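Local coordinates for protein probable serine protease HTRA3 (PDB 2P3W) that is probably a secreted serine protease of the HtrA family, whose PDZ domain binds peptide C-termini, at residues S34-Y38 and L67-L73. Residues are numbered along the deposited sequence; the frame is centred on the assembly and turned at random.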
loop_
_atom_site.group_PDB
_atom_site.type_symbol
_atom_site.label_atom_id
_atom_site.label_comp_id
_atom_site.label_asym_id
_atom_site.label_seq_id
_atom_site.Cartn_x
_atom_site.Cartn_y
_atom_site.Cartn_z
ATOM N N SER A 34 18.264 15.690 -7.432
ATOM C CA SER A 34 18.984 15.277 -6.233
ATOM C C SER A 34 18.170 15.389 -4.934
ATOM O O SER A 34 18.676 15.067 -3.872
ATOM C CB SER A 34 20.247 16.132 -6.096
ATOM O OG SER A 34 19.903 17.495 -5.906
ATOM N N SER A 35 16.920 15.836 -5.017
ATOM C CA SER A 35 16.107 16.055 -3.824
ATOM C C SER A 35 14.665 15.760 -4.152
ATOM O O SER A 35 14.225 16.053 -5.266
ATOM C CB SER A 35 16.247 17.516 -3.378
ATOM O OG SER A 35 15.645 17.720 -2.119
ATOM N N GLY A 36 13.917 15.208 -3.198
ATOM C CA GLY A 36 12.485 14.971 -3.378
ATOM C C GLY A 36 12.043 13.632 -2.787
ATOM O O GLY A 36 12.783 13.002 -2.011
ATOM N N ILE A 37 10.841 13.224 -3.172
ATOM C CA ILE A 37 10.237 11.976 -2.725
ATOM C C ILE A 37 10.010 11.053 -3.901
ATOM O O ILE A 37 9.247 11.365 -4.814
ATOM C CB ILE A 37 8.858 12.224 -2.060
ATOM C CG1 ILE A 37 8.941 13.302 -0.958
ATOM C CG2 ILE A 37 8.303 10.928 -1.541
ATOM C CD1 ILE A 37 9.967 13.072 0.047
ATOM N N TYR A 38 10.644 9.888 -3.873
ATOM C CA TYR A 38 10.466 8.912 -4.950
ATOM C C TYR A 38 9.216 8.050 -4.775
ATOM O O TYR A 38 8.946 7.533 -3.680
ATOM C CB TYR A 38 11.678 8.041 -4.994
ATOM C CG TYR A 38 11.703 7.028 -6.123
ATOM C CD1 TYR A 38 11.968 7.412 -7.429
ATOM C CD2 TYR A 38 11.471 5.697 -5.866
ATOM C CE1 TYR A 38 11.996 6.469 -8.464
ATOM C CE2 TYR A 38 11.505 4.740 -6.879
ATOM C CZ TYR A 38 11.758 5.131 -8.175
ATOM O OH TYR A 38 11.794 4.158 -9.168
ATOM N N LEU A 67 9.978 19.723 -1.100
ATOM C CA LEU A 67 10.051 18.457 -0.362
ATOM C C LEU A 67 11.449 17.866 -0.408
ATOM O O LEU A 67 12.014 17.682 -1.494
ATOM C CB LEU A 67 9.055 17.452 -0.938
ATOM C CG LEU A 67 7.590 17.766 -0.620
ATOM C CD1 LEU A 67 6.626 16.918 -1.433
ATOM C CD2 LEU A 67 7.333 17.611 0.855
ATOM N N VAL A 68 12.014 17.596 0.768
ATOM C CA VAL A 68 13.315 16.925 0.863
ATOM C C VAL A 68 13.244 15.591 1.612
ATOM O O VAL A 68 14.154 14.783 1.493
ATOM C CB VAL A 68 14.391 17.840 1.486
ATOM C CG1 VAL A 68 14.520 19.130 0.664
ATOM C CG2 VAL A 68 14.078 18.162 2.957
ATOM N N ASP A 69 12.181 15.362 2.388
ATOM C CA ASP A 69 12.093 14.142 3.226
ATOM C C ASP A 69 10.680 13.618 3.276
ATOM O O ASP A 69 9.717 14.373 3.309
ATOM C CB ASP A 69 12.568 14.426 4.659
ATOM C CG ASP A 69 12.771 13.152 5.472
ATOM O OD1 ASP A 69 11.870 12.744 6.247
ATOM O OD2 ASP A 69 13.830 12.525 5.309
ATOM N N SER A 70 10.541 12.302 3.257
ATOM C CA SER A 70 9.209 11.690 3.247
ATOM C C SER A 70 8.310 12.164 4.409
ATOM O O SER A 70 7.088 12.324 4.228
ATOM C CB SER A 70 9.331 10.171 3.211
ATOM O OG SER A 70 9.944 9.686 4.388
ATOM N N SER A 71 8.889 12.430 5.573
ATOM C CA SER A 71 8.104 12.906 6.724
ATOM C C SER A 71 7.311 14.177 6.408
ATOM O O SER A 71 6.220 14.410 6.980
ATOM C CB SER A 71 9.016 13.145 7.930
ATOM O OG SER A 71 9.953 14.188 7.683
ATOM N N GLU A 72 7.853 15.011 5.516
ATOM C CA GLU A 72 7.184 16.257 5.139
ATOM C C GLU A 72 5.950 15.953 4.316
ATOM O O GLU A 72 4.932 16.621 4.462
ATOM C CB GLU A 72 8.122 17.165 4.336
ATOM C CG GLU A 72 9.325 17.646 5.132
ATOM C CD GLU A 72 10.395 18.291 4.279
ATOM O OE1 GLU A 72 10.509 17.982 3.082
ATOM O OE2 GLU A 72 11.153 19.104 4.831
ATOM N N LEU A 73 6.013 14.940 3.449
ATOM C CA LEU A 73 4.840 14.596 2.640
ATOM C C LEU A 73 3.776 13.920 3.526
ATOM O O LEU A 73 2.563 14.177 3.413
ATOM C CB LEU A 73 5.221 13.705 1.462
ATOM C CG LEU A 73 4.048 13.331 0.541
ATOM C CD1 LEU A 73 3.302 14.567 -0.039
ATOM C CD2 LEU A 73 4.611 12.439 -0.554
HETATM O O HOH W 1 15.581 14.381 -0.852
#
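I37, on the strand of the PDZ domain that begins here (37-42), pushes its side chain into the start of helix 70-79, the helix that flanks the peptide groove in PDZ domains. Of the atoms of I37, CD1 comes nearest: it sits 3.4 Å from D69 C and equally near S70 N, pressed on the peptide unit that leads into the first turn. The other branch, CG2, lies anti to the backbone N and meets L73 CD2 at 4.1 Å, while I37 CG1 brushes L67 CB lower down. M12 of strand 10-14 touches both I37 and L73, and so continues this apolar patch.

Next to it the backbones come close without a direct hydrogen bond between the two segments. G36 CA lies 3.3 Å from L67 O and directs one of its hydrogens at it, a CA-H...O contact, and a water that accepts from G36 N and probably donates to V68 O bridges the two segments. Beside this contact, S35 OG, turned anti to the backbone N (chi1 -171°), rests 3.3 Å from V68 CG1.

The helix start that receives I37 is tied down by its own residues. D69 is the N-cap: its OD1 takes S71 N at 3.1 Å and the S71 hydroxyl from the other face of the carboxylate. E72 reaches back, and its OE1 accepts V68 N at 2.8 Å nearly end-on and D69 N from well above the carboxylate plane. Two acceptors thus grip four donors and probably help fix the turn against which CD1 packs. S70 N bonds to T14 OG1, fastening the same end to strand 10-14, and R110 of the second subunit, in its appended phage-derived peptide tail, packs on S70 and S71. D69 and E72 make a capping box, with the D69 side chain accepting from S71 N, here fitted against the sheet of a PDZ fold.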